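Local coordinates for protein proline dehydrogenase (Bradyrhizobium japonicum USDA 110, PDB 3HAZ) that probably oxidises proline to glutamate in two steps, using an FAD-dependent proline dehydrogenase and an NAD-dependent aldehyde dehydrogenase joined in one polypeptide, at residues A[266-271]-A[301-306]; A[253-258]-A[291-296]. One frame throughout, in Å; residues are numbered along the deposited sequence.

Interaction 1. Residues A[266-271]-A[301-306]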
loop_
_atom_site.group_PDB
_atom_site.type_symbol
_atom_site.label_atom_id
_atom_site.label_comp_id
_atom_site.label_asym_id
_atom_site.label_seq_id
_atom_site.Cartn_x
_atom_site.Cartn_y
_atom_site.Cartn_z
ATOM N N LEU A 266 15.946 55.440 33.227
ATOM C CA LEU A 266 16.548 54.212 33.733
ATOM C C LEU A 266 18.007 54.039 33.276
ATOM O O LEU A 266 18.857 53.653 34.065
ATOM C CB LEU A 266 15.702 52.996 33.357
ATOM C CG LEU A 266 14.328 52.852 34.031
ATOM C CD1 LEU A 266 13.592 51.610 33.509
ATOM C CD2 LEU A 266 14.446 52.805 35.558
ATOM N N ALA A 267 18.291 54.340 32.012
ATOM C CA ALA A 267 19.656 54.260 31.487
ATOM C C ALA A 267 20.601 55.210 32.232
ATOM O O ALA A 267 21.742 54.860 32.526
ATOM C CB ALA A 267 19.670 54.575 29.992
ATOM N N GLN A 268 20.113 56.411 32.527
ATOM C CA GLN A 268 20.888 57.400 33.263
ATOM C C GLN A 268 21.220 56.896 34.669
ATOM O O GLN A 268 22.325 57.094 35.167
ATOM C CB GLN A 268 20.129 58.723 33.340
ATOM C CG GLN A 268 19.861 59.392 31.980
ATOM C CD GLN A 268 19.032 60.662 32.116
ATOM O OE1 GLN A 268 18.359 60.869 33.131
ATOM N NE2 GLN A 268 19.083 61.524 31.101
ATOM N N ARG A 269 20.258 56.236 35.299
ATOM C CA ARG A 269 20.460 55.700 36.635
ATOM C C ARG A 269 21.493 54.583 36.612
ATOM O O ARG A 269 22.284 54.444 37.544
ATOM C CB ARG A 269 19.141 55.190 37.206
ATOM C CG ARG A 269 18.203 56.301 37.667
ATOM C CD ARG A 269 16.770 55.800 37.720
ATOM N NE ARG A 269 15.851 56.820 38.202
ATOM C CZ ARG A 269 15.578 57.027 39.484
ATOM N NH1 ARG A 269 16.163 56.287 40.419
ATOM N NH2 ARG A 269 14.724 57.976 39.832
ATOM N N ALA A 270 21.466 53.782 35.547
ATOM C CA ALA A 270 22.433 52.709 35.360
ATOM C C ALA A 270 23.815 53.295 35.069
ATOM O O ALA A 270 24.823 52.834 35.598
ATOM C CB ALA A 270 21.987 51.796 34.218
ATOM N N LYS A 271 23.848 54.314 34.218
ATOM C CA LYS A 271 25.092 54.993 33.885
ATOM C C LYS A 271 25.784 55.519 35.141
ATOM O O LYS A 271 26.997 55.384 35.291
ATOM C CB LYS A 271 24.833 56.142 32.903
ATOM C CG LYS A 271 26.024 57.085 32.737
ATOM C CD LYS A 271 25.800 58.054 31.584
ATOM C CE LYS A 271 26.975 59.002 31.404
ATOM N NZ LYS A 271 26.948 60.128 32.375
ATOM N N PRO A 301 22.265 63.041 24.687
ATOM C CA PRO A 301 23.627 63.434 25.075
ATOM C C PRO A 301 23.993 62.984 26.486
ATOM O O PRO A 301 25.177 62.836 26.783
ATOM C CB PRO A 301 23.582 64.964 25.011
ATOM C CG PRO A 301 22.486 65.266 24.033
ATOM C CD PRO A 301 21.462 64.186 24.224
ATOM N N SER A 302 22.992 62.777 27.335
ATOM C CA SER A 302 23.227 62.376 28.721
ATOM C C SER A 302 23.861 60.986 28.833
ATOM O O SER A 302 24.356 60.612 29.896
ATOM C CB SER A 302 21.925 62.419 29.530
ATOM O OG SER A 302 21.065 61.344 29.171
ATOM N N LEU A 303 23.850 60.224 27.742
ATOM C CA LEU A 303 24.407 58.869 27.771
ATOM C C LEU A 303 25.847 58.801 27.247
ATOM O O LEU A 303 26.449 57.730 27.182
ATOM C CB LEU A 303 23.488 57.880 27.045
ATOM C CG LEU A 303 22.092 57.763 27.669
ATOM C CD1 LEU A 303 21.250 56.680 26.993
ATOM C CD2 LEU A 303 22.201 57.509 29.170
ATOM N N LYS A 304 26.406 59.956 26.899
ATOM C CA LYS A 304 27.811 60.030 26.506
ATOM C C LYS A 304 28.722 59.598 27.654
ATOM O O LYS A 304 28.378 59.753 28.831
ATOM C CB LYS A 304 28.175 61.459 26.093
ATOM C CG LYS A 304 27.568 61.921 24.780
ATOM C CD LYS A 304 27.810 63.424 24.583
ATOM C CE LYS A 304 27.406 63.882 23.187
ATOM N NZ LYS A 304 28.204 63.199 22.125
ATOM N N GLY A 305 29.890 59.067 27.307
ATOM C CA GLY A 305 30.902 58.731 28.293
ATOM C C GLY A 305 30.546 57.528 29.146
ATOM O O GLY A 305 30.958 57.436 30.300
ATOM N N TRP A 306 29.776 56.604 28.578
ATOM C CA TRP A 306 29.365 55.398 29.291
ATOM C C TRP A 306 29.255 54.249 28.303
ATOM O O TRP A 306 28.627 54.388 27.249
ATOM C CB TRP A 306 28.040 55.640 30.015
ATOM C CG TRP A 306 27.340 54.401 30.517
ATOM C CD1 TRP A 306 27.846 53.453 31.361
ATOM C CD2 TRP A 306 25.992 54.003 30.230
ATOM N NE1 TRP A 306 26.899 52.486 31.608
ATOM C CE2 TRP A 306 25.753 52.801 30.927
ATOM C CE3 TRP A 306 24.968 54.543 29.447
ATOM C CZ2 TRP A 306 24.531 52.130 30.861
ATOM C CZ3 TRP A 306 23.753 53.878 29.388
ATOM C CH2 TRP A 306 23.546 52.684 30.090
#
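The indole of Trp306 lies against the C-terminal turns of helix 252-272, its one face turned to Lys271. Trp306 CG stands anti to its own backbone N (chi1 166°), which carries the ring back toward the helix. The CA of Lys271 sits over the five-membered ring, 3.7 Å from its centroid and only 9° off the normal, a CH-pi contact. Lys271 CB rides on the same face nearer the ring fusion, 3.6 Å from Trp306 CD2, and the Ala267 carbonyl oxygen lies over that face too, 3.7 Å from Trp306 CH2. The small methyl of Ala270 meets the far ring at CZ2.

Beside this slab, the forked end of Leu303 straddles the Ala267 methyl, Leu303 CD2 lying 4.0 Å from Ala267 CB and settling in the groove between it and Gln268 CG. The Lys271 chain leaves the helix with CG anti to N and runs extended past the CB of Trp306, which brings Lys271 CE to 3.0 Å from Lys304 O; the bend at chi4 then turns NZ toward the loop carbonyls of Ser302 and Lys304. At the other end of the contact Gln268, extended beyond CG, holds its NE2 2.8 Å from Ser302 OG in a fairly straight hydrogen bond (159°), with the hydroxyl oxygen near the amide plane; Ser302 OG is also hydrogen-bonded to Asp300 OD1. An alanine in place of Trp306 would remove the whole indole and would probably loosen the loop from the turn carrying Ala267 and Lys271.

The pair joins helix 252-272 to the loop between helix 287-298 and strand 309-314. Trp306 NE1 is hydrogen-bonded to Leu275 O, just ahead of strand 276-279, whose Phe277 touches both Trp306 and Ala270, while Leu266 packs on helix 204-223.

Interaction 2. Residues A[253-258]-A[291-296]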
loop_
_atom_site.group_PDB
_atom_site.type_symbol
_atom_site.label_atom_id
_atom_site.label_comp_id
_atom_site.label_asym_id
_atom_site.label_seq_id
_atom_site.Cartn_x
_atom_site.Cartn_y
_atom_site.Cartn_z
ATOM N N ALA A 253 3.213 56.352 17.671
ATOM C CA ALA A 253 3.283 57.784 17.963
ATOM C C ALA A 253 3.355 58.062 19.462
ATOM O O ALA A 253 4.236 58.788 19.917
ATOM C CB ALA A 253 2.122 58.544 17.321
ATOM N N ARG A 254 2.440 57.485 20.235
ATOM C CA ARG A 254 2.446 57.728 21.676
ATOM C C ARG A 254 3.624 57.034 22.372
ATOM O O ARG A 254 4.147 57.546 23.357
ATOM C CB ARG A 254 1.119 57.321 22.316
ATOM C CG ARG A 254 0.877 55.822 22.345
ATOM C CD ARG A 254 -0.352 55.493 23.172
ATOM N NE ARG A 254 -0.102 55.658 24.599
ATOM C CZ ARG A 254 -0.817 55.073 25.554
ATOM N NH1 ARG A 254 -0.517 55.271 26.832
ATOM N NH2 ARG A 254 -1.833 54.281 25.228
ATOM N N VAL A 255 4.037 55.876 21.850
ATOM C CA VAL A 255 5.185 55.151 22.394
ATOM C C VAL A 255 6.474 55.986 22.348
ATOM O O VAL A 255 7.202 56.070 23.333
ATOM C CB VAL A 255 5.404 53.789 21.680
ATOM C CG1 VAL A 255 6.751 53.160 22.084
ATOM C CG2 VAL A 255 4.262 52.836 21.999
ATOM N N MET A 256 6.741 56.618 21.211
ATOM C CA MET A 256 7.964 57.394 21.047
ATOM C C MET A 256 7.997 58.587 21.992
ATOM O O MET A 256 9.063 59.041 22.408
ATOM C CB MET A 256 8.110 57.867 19.602
ATOM C CG MET A 256 8.249 56.731 18.604
ATOM S SD MET A 256 9.647 55.670 18.992
ATOM C CE MET A 256 10.979 56.870 18.907
ATOM N N VAL A 257 6.817 59.079 22.336
ATOM C CA VAL A 257 6.693 60.267 23.165
ATOM C C VAL A 257 6.694 59.922 24.665
ATOM O O VAL A 257 7.177 60.701 25.499
ATOM C CB VAL A 257 5.417 61.046 22.753
ATOM C CG1 VAL A 257 4.835 61.800 23.909
ATOM C CG2 VAL A 257 5.712 61.969 21.571
ATOM N N GLU A 258 6.180 58.741 25.002
ATOM C CA GLU A 258 6.026 58.348 26.404
ATOM C C GLU A 258 7.120 57.408 26.909
ATOM O O GLU A 258 7.610 57.561 28.027
ATOM C CB GLU A 258 4.649 57.708 26.634
ATOM C CG GLU A 258 3.489 58.665 26.387
ATOM C CD GLU A 258 2.127 58.001 26.512
ATOM O OE1 GLU A 258 1.974 56.843 26.066
ATOM O OE2 GLU A 258 1.200 58.647 27.046
ATOM N N LEU A 291 13.726 49.060 18.110
ATOM C CA LEU A 291 14.905 49.734 17.578
ATOM C C LEU A 291 14.690 51.250 17.472
ATOM O O LEU A 291 15.616 52.031 17.693
ATOM C CB LEU A 291 15.311 49.128 16.225
ATOM C CG LEU A 291 15.837 47.682 16.296
ATOM C CD1 LEU A 291 16.101 47.088 14.916
ATOM C CD2 LEU A 291 17.098 47.606 17.145
ATOM N N ASP A 292 13.468 51.664 17.146
ATOM C CA ASP A 292 13.130 53.091 17.114
ATOM C C ASP A 292 13.295 53.696 18.503
ATOM O O ASP A 292 13.880 54.763 18.666
ATOM C CB ASP A 292 11.682 53.295 16.676
ATOM C CG ASP A 292 11.463 52.994 15.207
ATOM O OD1 ASP A 292 12.447 52.998 14.435
ATOM O OD2 ASP A 292 10.297 52.751 14.833
ATOM N N VAL A 293 12.749 53.012 19.503
ATOM C CA VAL A 293 12.814 53.486 20.875
ATOM C C VAL A 293 14.266 53.506 21.350
ATOM O O VAL A 293 14.729 54.494 21.926
ATOM C CB VAL A 293 11.955 52.605 21.800
ATOM C CG1 VAL A 293 12.307 52.844 23.272
ATOM C CG2 VAL A 293 10.477 52.856 21.529
ATOM N N ILE A 294 14.985 52.421 21.079
ATOM C CA ILE A 294 16.376 52.289 21.511
ATOM C C ILE A 294 17.277 53.358 20.889
ATOM O O ILE A 294 18.155 53.905 21.562
ATOM C CB ILE A 294 16.929 50.877 21.195
ATOM C CG1 ILE A 294 16.315 49.850 22.146
ATOM C CG2 ILE A 294 18.435 50.841 21.302
ATOM C CD1 ILE A 294 16.670 48.411 21.811
ATOM N N ALA A 295 17.051 53.657 19.613
ATOM C CA ALA A 295 17.856 54.648 18.909
ATOM C C ALA A 295 17.626 56.053 19.466
ATOM O O ALA A 295 18.572 56.818 19.642
ATOM C CB ALA A 295 17.557 54.619 17.411
ATOM N N ALA A 296 16.369 56.393 19.729
ATOM C CA ALA A 296 16.048 57.722 20.249
ATOM C C ALA A 296 16.597 57.885 21.664
ATOM O O ALA A 296 17.061 58.954 22.046
ATOM C CB ALA A 296 14.547 57.970 20.215
#
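Helices 253-258 and 291-296 run in nearly the same direction, their short axes crossing at -27° and approaching to 10.1 Å. Met256 and Val293 mark the closest backbone approach, with CA atoms 6.2 Å apart.

Met256 carries most of the contact. Its CG is anti to the carbonyl carbon, and successive bends at chi2 (-57°) and chi3 (-59°) fold the thioether across to the other helix. SD rests against both the CB of Asp292 and the CG2 of Val293, 3.9 Å from the latter, while the terminal methyl CE runs on along the backbone, 3.6 Å from Asp292 O and 4.0 Å from the CB of Ala296. The methionine tip thus fits over the turn formed by Asp292, Val293 and Ala296. Next to it the two valines meet branch to branch at about a right angle, Val255 CG1 lying 3.8 Å from Val293 CG2. That one methyl of Val293 therefore touches both Val255 and Met256.

The polar ends point to other partners. Asp292 OD2 forms salt bridges with Arg252 and Arg524. Within its own helix Arg254 grips Glu258 OE1 side-on, NE lying 2.8 Å from it and above the carboxylate plane while NH1 meets its syn lone pair. His244 NE2 is hydrogen-bonded to the same oxygen, and Arg254 NH1 also pairs with Glu820; the gathered donors would probably favour an ionised Glu258. Near-parallel helices on the outside of a parallel sheet, here following strands 235-238 and 276-279, are characteristic of successive beta-alpha units in a TIM-type barrel, the fold of the proline dehydrogenase domain.

How the interactions relate
Both interactions use helix 252-272, interaction 2 near its start and interaction 1 near its end, and their centres lie about 17 Å apart. They do not touch, the nearest atoms being about 7 Å from each other. The partners follow in the same order along the chain: helix 287-298 lies beside the first turns and the loop leading from it to strand 309-314 reaches the last ones, so one helix is fastened to the next beta-alpha unit at two levels. Interaction 1 combines an aromatic face with a polar link, whereas interaction 2 is made largely by aliphatic and thioether groups. Neither includes a residue known to bind FAD, although strand 309-314 ends in Gln314, which does.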